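Local coordinates for PqqA binding protein (Xanthomonas campestris pv. campestris, PDB 3G2B), which probably binds the precursor peptide PqqA and presents it to PqqE in the biosynthesis of pyrroloquinoline quinone, at residues R37-V48 against L83-L92. Residues are numbered along the deposited sequence; the frame is centred on the assembly and turned at random.
With PO4 (phosphate ion), chain B; PO4 (phosphate ion), chain C.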
loop_
_atom_site.group_PDB
_atom_site.type_symbol
_atom_site.label_atom_id
_atom_site.label_comp_id
_atom_site.label_asym_id
_atom_site.label_seq_id
_atom_site.Cartn_x
_atom_site.Cartn_y
_atom_site.Cartn_z
ATOM N N ARG A 37 -6.901 -4.760 -5.702
ATOM C CA ARG A 37 -5.622 -5.017 -6.350
ATOM C C ARG A 37 -5.371 -6.509 -6.504
ATOM O O ARG A 37 -5.971 -7.331 -5.807
ATOM C CB ARG A 37 -4.484 -4.386 -5.549
ATOM C CG ARG A 37 -4.503 -2.861 -5.534
ATOM C CD ARG A 37 -3.525 -2.334 -4.496
ATOM N NE ARG A 37 -3.984 -2.607 -3.137
ATOM C CZ ARG A 37 -3.180 -2.689 -2.080
ATOM N NH1 ARG A 37 -3.682 -2.936 -0.878
ATOM N NH2 ARG A 37 -1.871 -2.542 -2.231
ATOM N N VAL A 38 -4.484 -6.842 -7.434
ATOM C CA VAL A 38 -4.129 -8.226 -7.710
ATOM C C VAL A 38 -2.618 -8.362 -7.593
ATOM O O VAL A 38 -1.869 -7.601 -8.209
ATOM C CB VAL A 38 -4.569 -8.633 -9.137
ATOM C CG1 VAL A 38 -4.179 -10.075 -9.418
ATOM C CG2 VAL A 38 -6.070 -8.454 -9.284
ATOM N N VAL A 39 -2.173 -9.319 -6.784
ATOM C CA VAL A 39 -0.751 -9.556 -6.592
ATOM C C VAL A 39 -0.457 -11.014 -6.942
ATOM O O VAL A 39 -0.988 -11.927 -6.315
ATOM C CB VAL A 39 -0.333 -9.274 -5.127
ATOM C CG1 VAL A 39 1.139 -9.571 -4.937
ATOM C CG2 VAL A 39 -0.632 -7.815 -4.775
ATOM N N GLU A 40 0.382 -11.223 -7.952
ATOM C CA GLU A 40 0.725 -12.572 -8.392
ATOM C C GLU A 40 1.638 -13.307 -7.412
ATOM O O GLU A 40 2.587 -12.731 -6.880
ATOM C CB GLU A 40 1.391 -12.516 -9.769
ATOM C CG GLU A 40 1.802 -13.878 -10.316
ATOM C CD GLU A 40 2.410 -13.794 -11.707
ATOM O OE1 GLU A 40 2.767 -14.853 -12.267
ATOM O OE2 GLU A 40 2.533 -12.670 -12.240
ATOM N N LEU A 41 1.329 -14.581 -7.180
ATOM C CA LEU A 41 2.096 -15.445 -6.281
ATOM C C LEU A 41 2.515 -16.668 -7.081
ATOM O O LEU A 41 1.674 -17.321 -7.689
ATOM C CB LEU A 41 1.229 -15.924 -5.118
ATOM C CG LEU A 41 0.754 -14.963 -4.036
ATOM C CD1 LEU A 41 -0.162 -15.706 -3.067
ATOM C CD2 LEU A 41 1.954 -14.402 -3.308
ATOM N N ASP A 42 3.797 -16.996 -7.090
ATOM C CA ASP A 42 4.203 -18.167 -7.844
ATOM C C ASP A 42 5.023 -19.151 -7.036
ATOM O O ASP A 42 5.787 -18.770 -6.154
ATOM C CB ASP A 42 4.972 -17.759 -9.104
ATOM C CG ASP A 42 6.169 -16.902 -8.803
ATOM O OD1 ASP A 42 7.077 -17.383 -8.096
ATOM O OD2 ASP A 42 6.203 -15.746 -9.277
ATOM N N ASP A 43 4.821 -20.430 -7.334
ATOM C CA ASP A 43 5.546 -21.506 -6.679
ATOM C C ASP A 43 5.547 -21.457 -5.146
ATOM O O ASP A 43 4.486 -21.497 -4.529
ATOM C CB ASP A 43 6.971 -21.546 -7.239
ATOM C CG ASP A 43 6.996 -21.840 -8.738
ATOM O OD1 ASP A 43 8.060 -21.674 -9.370
ATOM O OD2 ASP A 43 5.948 -22.243 -9.291
ATOM N N ILE A 44 6.718 -21.371 -4.524
ATOM C CA ILE A 44 6.766 -21.379 -3.064
ATOM C C ILE A 44 6.037 -20.214 -2.389
ATOM O O ILE A 44 5.578 -20.352 -1.253
ATOM C CB ILE A 44 8.232 -21.456 -2.546
ATOM C CG1 ILE A 44 8.272 -22.208 -1.210
ATOM C CG2 ILE A 44 8.814 -20.065 -2.374
ATOM C CD1 ILE A 44 7.872 -23.665 -1.317
ATOM N N ALA A 45 5.912 -19.082 -3.082
ATOM C CA ALA A 45 5.219 -17.916 -2.524
ATOM C C ALA A 45 3.749 -18.259 -2.278
ATOM O O ALA A 45 3.115 -17.738 -1.357
ATOM C CB ALA A 45 5.327 -16.732 -3.477
ATOM N N LEU A 46 3.206 -19.128 -3.122
ATOM C CA LEU A 46 1.821 -19.561 -2.982
ATOM C C LEU A 46 1.667 -20.299 -1.651
ATOM O O LEU A 46 0.713 -20.074 -0.902
ATOM C CB LEU A 46 1.451 -20.491 -4.145
ATOM C CG LEU A 46 0.117 -21.225 -4.043
ATOM C CD1 LEU A 46 -1.019 -20.207 -3.927
ATOM C CD2 LEU A 46 -0.069 -22.117 -5.270
ATOM N N VAL A 47 2.621 -21.177 -1.351
ATOM C CA VAL A 47 2.579 -21.940 -0.112
ATOM C C VAL A 47 2.783 -21.047 1.107
ATOM O O VAL A 47 2.079 -21.180 2.105
ATOM C CB VAL A 47 3.659 -23.046 -0.105
ATOM C CG1 VAL A 47 3.529 -23.891 1.153
ATOM C CG2 VAL A 47 3.516 -23.918 -1.350
ATOM N N VAL A 48 3.742 -20.130 1.022
ATOM C CA VAL A 48 4.026 -19.231 2.136
ATOM C C VAL A 48 2.799 -18.409 2.512
ATOM O O VAL A 48 2.463 -18.284 3.689
ATOM C CB VAL A 48 5.185 -18.268 1.796
ATOM C CG1 VAL A 48 5.376 -17.260 2.930
ATOM C CG2 VAL A 48 6.463 -19.054 1.556
ATOM N N LEU A 83 9.713 -12.376 -0.014
ATOM C CA LEU A 83 8.296 -12.336 -0.371
ATOM C C LEU A 83 7.480 -11.530 0.628
ATOM O O LEU A 83 6.665 -10.683 0.248
ATOM C CB LEU A 83 7.718 -13.753 -0.444
ATOM C CG LEU A 83 6.186 -13.809 -0.520
ATOM C CD1 LEU A 83 5.724 -13.281 -1.871
ATOM C CD2 LEU A 83 5.712 -15.240 -0.311
ATOM N N THR A 84 7.690 -11.806 1.910
ATOM C CA THR A 84 6.954 -11.128 2.967
ATOM C C THR A 84 7.201 -9.629 2.941
ATOM O O THR A 84 6.293 -8.836 3.181
ATOM C CB THR A 84 7.335 -11.705 4.338
ATOM O OG1 THR A 84 7.131 -13.122 4.311
ATOM C CG2 THR A 84 6.484 -11.089 5.435
ATOM N N THR A 85 8.436 -9.241 2.639
ATOM C CA THR A 85 8.776 -7.831 2.554
ATOM C C THR A 85 7.939 -7.183 1.448
ATOM O O THR A 85 7.376 -6.107 1.637
ATOM C CB THR A 85 10.268 -7.647 2.246
ATOM O OG1 THR A 85 11.038 -8.150 3.346
ATOM C CG2 THR A 85 10.595 -6.177 2.030
ATOM N N THR A 86 7.855 -7.847 0.300
ATOM C CA THR A 86 7.073 -7.334 -0.822
ATOM C C THR A 86 5.591 -7.224 -0.468
ATOM O O THR A 86 4.948 -6.207 -0.749
ATOM C CB THR A 86 7.231 -8.242 -2.055
ATOM O OG1 THR A 86 8.597 -8.197 -2.492
ATOM C CG2 THR A 86 6.320 -7.780 -3.193
ATOM N N LEU A 87 5.048 -8.265 0.156
ATOM C CA LEU A 87 3.637 -8.241 0.532
ATOM C C LEU A 87 3.368 -7.191 1.603
ATOM O O LEU A 87 2.294 -6.586 1.642
ATOM C CB LEU A 87 3.189 -9.625 1.017
ATOM C CG LEU A 87 3.294 -10.753 -0.015
ATOM C CD1 LEU A 87 2.685 -12.029 0.580
ATOM C CD2 LEU A 87 2.567 -10.369 -1.299
ATOM N N HIS A 88 4.344 -6.964 2.475
ATOM C CA HIS A 88 4.181 -5.964 3.521
ATOM C C HIS A 88 4.167 -4.576 2.880
ATOM O O HIS A 88 3.365 -3.720 3.249
ATOM C CB HIS A 88 5.326 -6.054 4.532
ATOM C CG HIS A 88 5.187 -5.103 5.680
ATOM N ND1 HIS A 88 6.249 -4.379 6.177
ATOM C CD2 HIS A 88 4.114 -4.766 6.434
ATOM C CE1 HIS A 88 5.836 -3.635 7.188
ATOM N NE2 HIS A 88 4.546 -3.850 7.364
ATOM N N GLN A 89 5.049 -4.360 1.910
ATOM C CA GLN A 89 5.115 -3.070 1.229
ATOM C C GLN A 89 3.782 -2.760 0.564
ATOM O O GLN A 89 3.360 -1.599 0.507
ATOM C CB GLN A 89 6.221 -3.080 0.176
ATOM C CG GLN A 89 7.620 -3.232 0.748
ATOM C CD GLN A 89 8.680 -3.262 -0.331
ATOM O OE1 GLN A 89 8.553 -3.987 -1.317
ATOM N NE2 GLN A 89 9.740 -2.483 -0.144
ATOM N N LYS A 90 3.116 -3.805 0.081
ATOM C CA LYS A 90 1.831 -3.654 -0.589
ATOM C C LYS A 90 0.650 -3.532 0.372
ATOM O O LYS A 90 -0.503 -3.541 -0.055
ATOM C CB LYS A 90 1.614 -4.810 -1.570
ATOM C CG LYS A 90 2.563 -4.769 -2.768
ATOM C CD LYS A 90 2.271 -5.879 -3.761
ATOM C CE LYS A 90 3.241 -5.862 -4.940
ATOM N NZ LYS A 90 3.219 -4.582 -5.708
ATOM N N ARG A 91 0.951 -3.413 1.666
ATOM C CA ARG A 91 -0.065 -3.248 2.710
ATOM C C ARG A 91 -1.030 -4.429 2.777
ATOM O O ARG A 91 -2.231 -4.246 2.995
ATOM C CB ARG A 91 -0.879 -1.975 2.449
ATOM C CG ARG A 91 -0.114 -0.847 1.768
ATOM C CD ARG A 91 0.637 0.016 2.749
ATOM N NE ARG A 91 -0.272 0.728 3.645
ATOM C CZ ARG A 91 0.124 1.614 4.551
ATOM N NH1 ARG A 91 -0.765 2.213 5.330
ATOM N NH2 ARG A 91 1.411 1.905 4.672
ATOM N N LEU A 92 -0.518 -5.641 2.606
ATOM C CA LEU A 92 -1.385 -6.810 2.619
ATOM C C LEU A 92 -1.308 -7.633 3.898
ATOM O O LEU A 92 -2.085 -8.568 4.072
ATOM C CB LEU A 92 -1.047 -7.715 1.431
ATOM C CG LEU A 92 -1.082 -7.089 0.034
ATOM C CD1 LEU A 92 -0.649 -8.122 -0.991
ATOM C CD2 LEU A 92 -2.479 -6.585 -0.265
HETATM P P PO4 B . 0.275 -2.216 -5.734
HETATM O O1 PO4 B . -0.039 -1.383 -4.432
HETATM O O2 PO4 B . 1.832 -2.239 -5.985
HETATM O O3 PO4 B . -0.262 -3.688 -5.553
HETATM O O4 PO4 B . -0.442 -1.554 -6.971
HETATM P P PO4 C . -4.372 1.069 4.196
HETATM O O1 PO4 C . -3.388 0.424 3.146
HETATM O O2 PO4 C . -3.540 1.761 5.344
HETATM O O3 PO4 C . -5.279 2.137 3.473
HETATM O O4 PO4 C . -5.289 -0.050 4.820
HETATM O O HOH W 1 -3.960 -2.473 2.346
#
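Arg37 swings its guanidinium across to a point just past the end of helix 73-89, where Arg37 NH2 donates to Lys90 O at 2.8 Å, tilted out of the carbonyl plane; NH1 adds a weak bond to the same oxygen. A bend at chi3 (-70°) turns the group that way. Arg37 NH2 also bonds O1 of the chain B phosphate at 3.1 Å, in the guanidinium plane, while Lys90 NZ holds O2 of that ion at 2.7 Å, so the phosphate, probably from the crystallisation liquor, bridges two like charges. The chain C phosphate takes Arg91 NE and NH1 in nearly straight bonds.

Lys90, whose carbonyl Arg37 grips, directly precedes Arg91, the positive-phi C-prime residue of a Schellman motif: Leu92 N returns to Leu87 O and Arg91 N to His88 O. Residues 37-41, on strand 29-41, pair in an antiparallel ladder with a strand of the second subunit, so the sheet runs on into that chain.

The remaining contacts are between aliphatic groups. Val39 sends CG2 against Lys90 CD (3.6 Å) and, tip to tip, Leu92 CD1, while its CG1 faces Leu87 CD2 at 4.0 Å. Farther along, Leu83 CD2 presses on Ala45 CB at 3.5 Å and meets Val48 CB; Leu41 crosses Leu83 at about a right angle.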